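Local coordinates for uncharacterized conserved protein YiiM (Geobacillus stearothermophilus, PDB 5YHH) that is a MOSC-domain protein, probably a molybdenum-cofactor-dependent oxidoreductase, linked to resistance against hydroxylaminopurine, at residues A[98-103]-A[145-149]; A[75-80]-A[140-146]; A[72-76]-A[85-91]. Residue numbers count along the deposited sequence, not the author numbering.

How the contacts relate
All three contacts lie within the MOSC domain and meet around helix 71-80 and the loop that follows helix 137-144. Contacts 2 and 3 use the same helix, sharing Tyr75 and Trp76, while contacts 1 and 2 share Gly145 and Lys146. Contacts 1 and 3 are buried; contact 2, whose centre is about 15 Å from that of the chain, is partly open to solvent. Their chemistry follows this placement. Contact 1 joins two loops through a buried carboxylate and a phenylalanine, contact 2 is apolar inside with a cation-pi pair and a water bridge at its margin, and contact 3 is aromatic. Glu100 OE1 of contact 1 lies 2.7 Å from His72 NE2 of contact 3, probably hydrogen-bonded.

Contact 1: residues A[98-103]-A[145-149]; sequences LTEDDV and GKSGF
Glu100 and Phe149 bury the most surface here, and both belong to non-helical connections: segment 98-103 links strand 93-96 to strand 108-111, while segment 145-149 runs from the end of helix 137-144 into strand 149-153. The CA atoms come nearest at Glu100 and Gly148, 6.5 Å apart. Residues 99-103 curl into a turn, with Asp102 N and Val103 N donating to Thr99 O (3.0 and 3.1 Å). Glu100 leaves this turn sideways, and chi1 m with chi2 p bends its carboxylate to the other loop, where Gly148 N donates to Glu100 OE2 at 2.7 Å. Its OE1 is bonded to His72, so one buried acid ties two loops of the MOSC domain to the start of helix 71-80. The receiving backbone is irregular: Gly145, the first residue past the helix, has positive phi (76°), Lys146 centres an inverse gamma turn, and Gly148 again has positive phi (69°) before Phe149 turns extended. Phe149, chi1 39°, points toward 98-103. Val103 CG1 sits over its ring face in a CH-pi contact, 4.2 Å from the centroid, and Val103 CG2 is 3.8 Å from Phe149 CZ. At the ring edge Leu98 O lies 4.1 Å from Phe149 CZ.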
loop_
_atom_site.group_PDB
_atom_site.type_symbol
_atom_site.label_atom_id
_atom_site.label_comp_id
_atom_site.label_asym_id
_atom_site.label_seq_id
_atom_site.Cartn_x
_atom_site.Cartn_y
_atom_site.Cartn_z
ATOM N N LEU A 98 -8.177 -6.309 5.869
ATOM C CA LEU A 98 -6.851 -5.831 6.292
ATOM C C LEU A 98 -6.799 -4.322 6.138
ATOM O O LEU A 98 -6.700 -3.816 5.009
ATOM C CB LEU A 98 -5.744 -6.480 5.461
ATOM C CG LEU A 98 -5.513 -7.998 5.666
ATOM C CD1 LEU A 98 -5.037 -8.669 4.402
ATOM C CD2 LEU A 98 -4.519 -8.279 6.797
ATOM N N THR A 99 -6.921 -3.617 7.264
ATOM C CA THR A 99 -6.797 -2.165 7.296
ATOM C C THR A 99 -5.451 -1.734 7.929
ATOM O O THR A 99 -4.704 -2.561 8.480
ATOM C CB THR A 99 -7.934 -1.518 8.093
ATOM O OG1 THR A 99 -7.795 -1.918 9.452
ATOM C CG2 THR A 99 -9.317 -1.908 7.555
ATOM N N GLU A 100 -5.160 -0.438 7.864
ATOM C CA GLU A 100 -3.881 0.121 8.330
ATOM C C GLU A 100 -3.657 -0.077 9.842
ATOM O O GLU A 100 -2.527 -0.067 10.308
ATOM C CB GLU A 100 -3.796 1.615 7.986
ATOM C CG GLU A 100 -3.808 1.924 6.479
ATOM C CD GLU A 100 -5.233 1.985 5.875
ATOM O OE1 GLU A 100 -6.222 1.651 6.596
ATOM O OE2 GLU A 100 -5.362 2.336 4.675
ATOM N N ASP A 101 -4.735 -0.266 10.605
ATOM C CA ASP A 101 -4.647 -0.491 12.054
ATOM C C ASP A 101 -4.221 -1.916 12.392
ATOM O O ASP A 101 -3.679 -2.155 13.461
ATOM C CB ASP A 101 -6.003 -0.250 12.753
ATOM C CG ASP A 101 -6.384 1.207 12.827
ATOM O OD1 ASP A 101 -5.542 2.077 13.156
ATOM O OD2 ASP A 101 -7.580 1.472 12.591
ATOM N N ASP A 102 -4.487 -2.857 11.488
ATOM C CA ASP A 102 -4.259 -4.282 11.731
ATOM C C ASP A 102 -2.999 -4.799 11.029
ATOM O O ASP A 102 -2.502 -5.848 11.403
ATOM C CB ASP A 102 -5.392 -5.112 11.158
ATOM C CG ASP A 102 -6.751 -4.741 11.726
ATOM O OD1 ASP A 102 -6.839 -4.428 12.953
ATOM O OD2 ASP A 102 -7.717 -4.752 10.906
ATOM N N VAL A 103 -2.539 -4.115 9.989
ATOM C CA VAL A 103 -1.388 -4.575 9.217
ATOM C C VAL A 103 -0.131 -3.900 9.770
ATOM O O VAL A 103 -0.115 -2.680 10.010
ATOM C CB VAL A 103 -1.575 -4.231 7.738
ATOM C CG1 VAL A 103 -0.298 -4.518 6.922
ATOM C CG2 VAL A 103 -2.770 -4.971 7.185
ATOM N N GLY A 145 -5.808 8.879 7.372
ATOM C CA GLY A 145 -4.934 7.686 7.438
ATOM C C GLY A 145 -5.409 6.514 6.572
ATOM O O GLY A 145 -4.876 5.402 6.702
ATOM N N LYS A 146 -6.339 6.766 5.657
ATOM C CA LYS A 146 -6.904 5.726 4.786
ATOM C C LYS A 146 -6.085 5.673 3.512
ATOM O O LYS A 146 -6.548 6.017 2.423
ATOM C CB LYS A 146 -8.384 5.993 4.493
ATOM C CG LYS A 146 -9.237 6.036 5.763
ATOM C CD LYS A 146 -10.722 6.377 5.474
ATOM C CE LYS A 146 -11.558 6.700 6.764
ATOM N NZ LYS A 146 -11.808 5.494 7.579
ATOM N N SER A 147 -4.854 5.197 3.672
ATOM C CA SER A 147 -3.802 5.321 2.666
ATOM C C SER A 147 -3.496 4.035 1.933
ATOM O O SER A 147 -2.965 4.059 0.806
ATOM C CB SER A 147 -2.500 5.768 3.363
ATOM O OG SER A 147 -2.019 4.754 4.259
ATOM N N GLY A 148 -3.756 2.907 2.571
ATOM C CA GLY A 148 -3.175 1.644 2.080
ATOM C C GLY A 148 -1.655 1.580 2.260
ATOM O O GLY A 148 -1.068 2.359 3.000
ATOM N N PHE A 149 -1.020 0.622 1.595
ATOM C CA PHE A 149 0.373 0.244 1.914
ATOM C C PHE A 149 0.936 -0.617 0.785
ATOM O O PHE A 149 0.192 -1.130 -0.070
ATOM C CB PHE A 149 0.470 -0.502 3.263
ATOM C CG PHE A 149 -0.692 -1.491 3.502
ATOM C CD1 PHE A 149 -0.673 -2.738 2.939
ATOM C CD2 PHE A 149 -1.806 -1.106 4.201
ATOM C CE1 PHE A 149 -1.736 -3.628 3.125
ATOM C CE2 PHE A 149 -2.897 -2.001 4.396
ATOM C CZ PHE A 149 -2.842 -3.249 3.847
#

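Contact 2: residues A[75-80]-A[140-146]; sequences YWEERY and AICQTGK
This is a side-chain-mediated helix-helix contact, partly buried, between the later part of helix 71-80 and the C-terminal end of helix 137-144 with the two residues beyond it. The axes of the short segments 75-80 and 140-144 come no closer than 13.2 Å and their directions differ by 122°, so long side chains span the gap; the nearest CA pair, Tyr75 and Lys146, is 9.4 Å apart. Trp76 (chi1 m, chi2 118°) reaches across, placing CZ3 3.8 Å from Ala140 CB and CZ2 3.9 Å from Ile141 CG1, while its NE1 bonds to Tyr68. Tyr75 (chi1 t) lays one ring face under Lys146: CE is 3.8 Å from the ring centroid as a CH-pi contact, and NZ 4.9 Å as a cation-pi pair. Arg79, extended through chi1 and chi2, sets its guanidinium face on Ala140, CZ to CB 3.5 Å. One water links Gln143 OE1 (2.6 Å) to Arg79 NH2 (2.5 Å, weak). At the helix end Thr144 OG1 (chi1 p) donates to Ala140 O at 2.8 Å and accepts from Lys146 N at 3.3 Å. The latter bond makes an ST turn, and with Gly145 at positive phi it marks the exit from helix 137-144 toward strand 149-153 of the MOSC-domain sheet.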
loop_
_atom_site.group_PDB
_atom_site.type_symbol
_atom_site.label_atom_id
_atom_site.label_comp_id
_atom_site.label_asym_id
_atom_site.label_seq_id
_atom_site.Cartn_x
_atom_site.Cartn_y
_atom_site.Cartn_z
ATOM N N TYR A 75 -16.398 4.942 3.074
ATOM C CA TYR A 75 -16.165 6.272 3.540
ATOM C C TYR A 75 -16.042 7.262 2.377
ATOM O O TYR A 75 -16.653 8.330 2.421
ATOM C CB TYR A 75 -14.915 6.329 4.414
ATOM C CG TYR A 75 -14.478 7.744 4.756
ATOM C CD1 TYR A 75 -15.033 8.407 5.833
ATOM C CD2 TYR A 75 -13.472 8.388 4.031
ATOM C CE1 TYR A 75 -14.647 9.671 6.165
ATOM C CE2 TYR A 75 -13.096 9.672 4.343
ATOM C CZ TYR A 75 -13.670 10.296 5.427
ATOM O OH TYR A 75 -13.315 11.568 5.768
ATOM N N TRP A 76 -15.285 6.922 1.333
ATOM C CA TRP A 76 -15.094 7.859 0.215
ATOM C C TRP A 76 -16.421 8.125 -0.530
ATOM O O TRP A 76 -16.667 9.256 -0.970
ATOM C CB TRP A 76 -14.028 7.363 -0.759
ATOM C CG TRP A 76 -12.667 7.248 -0.101
ATOM C CD1 TRP A 76 -11.927 6.120 0.058
ATOM C CD2 TRP A 76 -11.940 8.299 0.530
ATOM N NE1 TRP A 76 -10.774 6.404 0.733
ATOM C CE2 TRP A 76 -10.761 7.733 1.041
ATOM C CE3 TRP A 76 -12.162 9.664 0.709
ATOM C CZ2 TRP A 76 -9.815 8.477 1.713
ATOM C CZ3 TRP A 76 -11.204 10.411 1.377
ATOM C CH2 TRP A 76 -10.039 9.800 1.863
ATOM N N GLU A 77 -17.269 7.116 -0.649
ATOM C CA GLU A 77 -18.545 7.298 -1.319
ATOM C C GLU A 77 -19.446 8.206 -0.507
ATOM O O GLU A 77 -20.202 9.008 -1.058
ATOM C CB GLU A 77 -19.239 5.986 -1.553
ATOM C CG GLU A 77 -18.493 5.076 -2.552
ATOM C CD GLU A 77 -19.207 3.743 -2.801
ATOM O OE1 GLU A 77 -20.147 3.376 -2.013
ATOM O OE2 GLU A 77 -18.855 3.076 -3.814
ATOM N N GLU A 78 -19.343 8.084 0.808
ATOM C CA GLU A 78 -20.098 8.959 1.717
ATOM C C GLU A 78 -19.553 10.384 1.704
ATOM O O GLU A 78 -20.311 11.358 1.721
ATOM C CB GLU A 78 -20.039 8.382 3.114
ATOM C CG GLU A 78 -20.891 7.115 3.229
ATOM C CD GLU A 78 -20.667 6.361 4.514
ATOM O OE1 GLU A 78 -19.696 6.668 5.237
ATOM O OE2 GLU A 78 -21.462 5.447 4.790
ATOM N N ARG A 79 -18.237 10.519 1.685
ATOM C CA ARG A 79 -17.650 11.876 1.638
ATOM C C ARG A 79 -17.918 12.587 0.325
ATOM O O ARG A 79 -18.228 13.786 0.326
ATOM C CB ARG A 79 -16.139 11.857 1.858
ATOM C CG ARG A 79 -15.570 13.279 1.784
ATOM C CD ARG A 79 -14.088 13.413 1.622
ATOM N NE ARG A 79 -13.397 13.584 2.890
ATOM C CZ ARG A 79 -12.562 14.552 3.256
ATOM N NH1 ARG A 79 -12.238 15.606 2.509
ATOM N NH2 ARG A 79 -12.017 14.445 4.452
ATOM N N TYR A 80 -17.762 11.897 -0.799
ATOM C CA TYR A 80 -17.827 12.579 -2.100
ATOM C C TYR A 80 -19.091 12.355 -2.929
ATOM O O TYR A 80 -19.258 13.008 -3.979
ATOM C CB TYR A 80 -16.599 12.252 -2.959
ATOM C CG TYR A 80 -15.322 12.780 -2.388
ATOM C CD1 TYR A 80 -15.055 14.158 -2.381
ATOM C CD2 TYR A 80 -14.369 11.920 -1.864
ATOM C CE1 TYR A 80 -13.857 14.651 -1.853
ATOM C CE2 TYR A 80 -13.184 12.410 -1.334
ATOM C CZ TYR A 80 -12.924 13.761 -1.346
ATOM O OH TYR A 80 -11.739 14.214 -0.798
ATOM N N ALA A 140 -7.117 14.683 2.331
ATOM C CA ALA A 140 -8.036 13.779 3.039
ATOM C C ALA A 140 -7.412 12.428 3.396
ATOM O O ALA A 140 -7.665 11.872 4.466
ATOM C CB ALA A 140 -9.325 13.562 2.222
ATOM N N ILE A 141 -6.638 11.877 2.484
ATOM C CA ILE A 141 -5.956 10.596 2.768
ATOM C C ILE A 141 -4.984 10.774 3.942
ATOM O O ILE A 141 -5.010 9.988 4.881
ATOM C CB ILE A 141 -5.237 10.039 1.518
ATOM C CG1 ILE A 141 -6.263 9.580 0.478
ATOM C CG2 ILE A 141 -4.294 8.867 1.891
ATOM C CD1 ILE A 141 -5.686 9.395 -0.920
ATOM N N CYS A 142 -4.168 11.830 3.902
ATOM C CA CYS A 142 -3.259 12.128 4.993
ATOM C C CYS A 142 -3.999 12.420 6.306
ATOM O O CYS A 142 -3.568 11.978 7.370
ATOM C CB CYS A 142 -2.294 13.264 4.626
ATOM S SG CYS A 142 -1.447 13.943 6.069
ATOM N N GLN A 143 -5.138 13.106 6.247
ATOM C CA GLN A 143 -5.895 13.394 7.459
ATOM C C GLN A 143 -6.587 12.156 8.053
ATOM O O GLN A 143 -6.658 12.026 9.276
ATOM C CB GLN A 143 -6.968 14.451 7.196
ATOM C CG GLN A 143 -6.446 15.876 7.067
ATOM C CD GLN A 143 -7.514 16.847 6.558
ATOM O OE1 GLN A 143 -8.446 16.463 5.821
ATOM N NE2 GLN A 143 -7.375 18.120 6.944
ATOM N N THR A 144 -7.121 11.266 7.210
ATOM C CA THR A 144 -7.878 10.128 7.710
ATOM C C THR A 144 -6.977 8.935 8.011
ATOM O O THR A 144 -7.373 8.035 8.751
ATOM C CB THR A 144 -8.943 9.700 6.688
ATOM O OG1 THR A 144 -8.308 9.351 5.424
ATOM C CG2 THR A 144 -9.934 10.826 6.477
ATOM N N GLY A 145 -5.808 8.879 7.372
ATOM C CA GLY A 145 -4.934 7.686 7.438
ATOM C C GLY A 145 -5.409 6.514 6.572
ATOM O O GLY A 145 -4.876 5.402 6.702
ATOM N N LYS A 146 -6.339 6.766 5.657
ATOM C CA LYS A 146 -6.904 5.726 4.786
ATOM C C LYS A 146 -6.085 5.673 3.512
ATOM O O LYS A 146 -6.548 6.017 2.423
ATOM C CB LYS A 146 -8.384 5.993 4.493
ATOM C CG LYS A 146 -9.237 6.036 5.763
ATOM C CD LYS A 146 -10.722 6.377 5.474
ATOM C CE LYS A 146 -11.558 6.700 6.764
ATOM N NZ LYS A 146 -11.808 5.494 7.579
HETATM O O HOH W 1 -10.327 14.805 6.293
#

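Contact 3: residues A[72-76]-A[85-91]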
loop_
_atom_site.group_PDB
_atom_site.type_symbol
_atom_site.label_atom_id
_atom_site.label_comp_id
_atom_site.label_asym_id
_atom_site.label_seq_id
_atom_site.Cartn_x
_atom_site.Cartn_y
_atom_site.Cartn_z
ATOM N N HIS A 72 -12.493 1.190 2.937
ATOM C CA HIS A 72 -12.454 2.645 2.903
ATOM C C HIS A 72 -13.305 3.238 1.794
ATOM O O HIS A 72 -13.693 4.409 1.868
ATOM C CB HIS A 72 -11.008 3.131 2.753
ATOM C CG HIS A 72 -10.142 2.739 3.895
ATOM N ND1 HIS A 72 -10.628 2.584 5.180
ATOM C CD2 HIS A 72 -8.819 2.455 3.949
ATOM C CE1 HIS A 72 -9.629 2.237 5.979
ATOM N NE2 HIS A 72 -8.524 2.147 5.254
ATOM N N PHE A 73 -13.571 2.455 0.745
ATOM C CA PHE A 73 -14.448 2.923 -0.338
ATOM C C PHE A 73 -15.804 3.434 0.180
ATOM O O PHE A 73 -16.365 4.370 -0.389
ATOM C CB PHE A 73 -14.710 1.824 -1.342
ATOM C CG PHE A 73 -13.476 1.353 -2.092
ATOM C CD1 PHE A 73 -12.335 2.157 -2.211
ATOM C CD2 PHE A 73 -13.484 0.105 -2.720
ATOM C CE1 PHE A 73 -11.216 1.714 -2.930
ATOM C CE2 PHE A 73 -12.385 -0.325 -3.417
ATOM C CZ PHE A 73 -11.250 0.485 -3.524
ATOM N N VAL A 74 -16.325 2.798 1.226
ATOM C CA VAL A 74 -17.570 3.207 1.842
ATOM C C VAL A 74 -17.473 4.629 2.351
ATOM O O VAL A 74 -18.364 5.444 2.079
ATOM C CB VAL A 74 -18.009 2.228 2.969
ATOM C CG1 VAL A 74 -19.250 2.762 3.734
ATOM C CG2 VAL A 74 -18.339 0.906 2.385
ATOM N N TYR A 75 -16.398 4.942 3.074
ATOM C CA TYR A 75 -16.165 6.272 3.540
ATOM C C TYR A 75 -16.042 7.262 2.377
ATOM O O TYR A 75 -16.653 8.330 2.421
ATOM C CB TYR A 75 -14.915 6.329 4.414
ATOM C CG TYR A 75 -14.478 7.744 4.756
ATOM C CD1 TYR A 75 -15.033 8.407 5.833
ATOM C CD2 TYR A 75 -13.472 8.388 4.031
ATOM C CE1 TYR A 75 -14.647 9.671 6.165
ATOM C CE2 TYR A 75 -13.096 9.672 4.343
ATOM C CZ TYR A 75 -13.670 10.296 5.427
ATOM O OH TYR A 75 -13.315 11.568 5.768
ATOM N N TRP A 76 -15.285 6.922 1.333
ATOM C CA TRP A 76 -15.094 7.859 0.215
ATOM C C TRP A 76 -16.421 8.125 -0.530
ATOM O O TRP A 76 -16.667 9.256 -0.970
ATOM C CB TRP A 76 -14.028 7.363 -0.759
ATOM C CG TRP A 76 -12.667 7.248 -0.101
ATOM C CD1 TRP A 76 -11.927 6.120 0.058
ATOM C CD2 TRP A 76 -11.940 8.299 0.530
ATOM N NE1 TRP A 76 -10.774 6.404 0.733
ATOM C CE2 TRP A 76 -10.761 7.733 1.041
ATOM C CE3 TRP A 76 -12.162 9.664 0.709
ATOM C CZ2 TRP A 76 -9.815 8.477 1.713
ATOM C CZ3 TRP A 76 -11.204 10.411 1.377
ATOM C CH2 TRP A 76 -10.039 9.800 1.863
ATOM N N THR A 85 -14.931 1.930 -6.463
ATOM C CA THR A 85 -14.879 0.473 -6.551
ATOM C C THR A 85 -13.437 0.103 -6.877
ATOM O O THR A 85 -12.546 0.975 -7.002
ATOM C CB THR A 85 -15.882 -0.044 -7.618
ATOM O OG1 THR A 85 -15.578 0.587 -8.868
ATOM C CG2 THR A 85 -17.333 0.335 -7.225
ATOM N N ALA A 86 -13.208 -1.189 -6.979
ATOM C CA ALA A 86 -11.888 -1.731 -7.082
ATOM C C ALA A 86 -11.080 -1.032 -8.173
ATOM O O ALA A 86 -11.538 -0.837 -9.293
ATOM C CB ALA A 86 -11.983 -3.293 -7.316
ATOM N N GLY A 87 -9.877 -0.605 -7.820
ATOM C CA GLY A 87 -8.990 0.094 -8.762
ATOM C C GLY A 87 -9.015 1.613 -8.584
ATOM O O GLY A 87 -8.181 2.349 -9.121
ATOM N N ALA A 88 -9.949 2.082 -7.780
ATOM C CA ALA A 88 -10.179 3.514 -7.624
ATOM C C ALA A 88 -8.943 4.243 -7.066
ATOM O O ALA A 88 -8.738 5.430 -7.362
ATOM C CB ALA A 88 -11.436 3.735 -6.735
ATOM N N PHE A 89 -8.122 3.561 -6.255
ATOM C CA PHE A 89 -6.887 4.189 -5.714
ATOM C C PHE A 89 -5.615 3.796 -6.418
ATOM O O PHE A 89 -4.495 4.071 -5.945
ATOM C CB PHE A 89 -6.794 4.028 -4.187
ATOM C CG PHE A 89 -7.757 4.955 -3.460
ATOM C CD1 PHE A 89 -9.097 4.926 -3.739
ATOM C CD2 PHE A 89 -7.298 5.903 -2.569
ATOM C CE1 PHE A 89 -9.966 5.855 -3.138
ATOM C CE2 PHE A 89 -8.185 6.798 -1.960
ATOM C CZ PHE A 89 -9.488 6.764 -2.251
ATOM N N GLY A 90 -5.791 3.249 -7.616
ATOM C CA GLY A 90 -4.686 2.811 -8.440
ATOM C C GLY A 90 -4.034 1.579 -7.869
ATOM O O GLY A 90 -2.929 1.257 -8.248
ATOM N N GLU A 91 -4.720 0.855 -6.980
ATOM C CA GLU A 91 -4.080 -0.271 -6.292
ATOM C C GLU A 91 -3.983 -1.523 -7.186
ATOM O O GLU A 91 -4.878 -1.797 -7.966
ATOM C CB GLU A 91 -4.787 -0.574 -4.959
ATOM C CG GLU A 91 -6.208 -1.194 -5.048
ATOM C CD GLU A 91 -7.322 -0.305 -5.439
ATOM O OE1 GLU A 91 -7.095 0.891 -5.789
ATOM O OE2 GLU A 91 -8.495 -0.805 -5.345
#
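Phe73 projects from helix 71-80 onto the loop 85-91, where one face of its ring lies against the backbone at Thr85: Phe73 CE2 is 3.6 Å from Thr85 C and 3.8 Å from Ala86 N. The nearest CA pair is also Phe73 and Thr85, 6.7 Å apart. Along the ring edge, Phe73 CE1 meets Phe89 CD1 at 3.9 Å and Phe73 CZ meets Glu91 OE2 at 3.5 Å. Ala88 CB stands 4.3 Å from Phe73 CE1. One helical turn on, Trp76 takes the same loop from another angle. Phe89 CZ sits over a face of the indole, 3.4 Å from Trp76 CD1 and 3.3 Å from Trp76 NE1; the Phe89 ring and the five-membered ring of Trp76 are 4.6 Å apart between centroids, with planes inclined at 33°. Phe89 also stacks on Tyr68, whose hydroxyl bonds to Trp76 NE1, so the aromatic cluster continues into strand 65-69.

The loop owes its shape to two overlapping turns, type II from Thr85 to Ala88 and type I from Gly87 to Gly90, closed by Ala88 N to Thr85 O (2.9 Å) and Gly90 N to Gly87 O (3.0 Å). Gly87, at phi 100° and psi -10°, suits the third position of the type II turn. Glu91 braces both from within: its OE2 accepts from Gly87 N at 2.8 Å and also bonds Thr94, and its OE1 accepts from Phe89 N at 2.9 Å. Strands 65-69 and 93-96 are parallel neighbours in the sheet, and helix 71-80 joins them in a beta-alpha-beta crossover of the MOSC domain, with this loop on the return path.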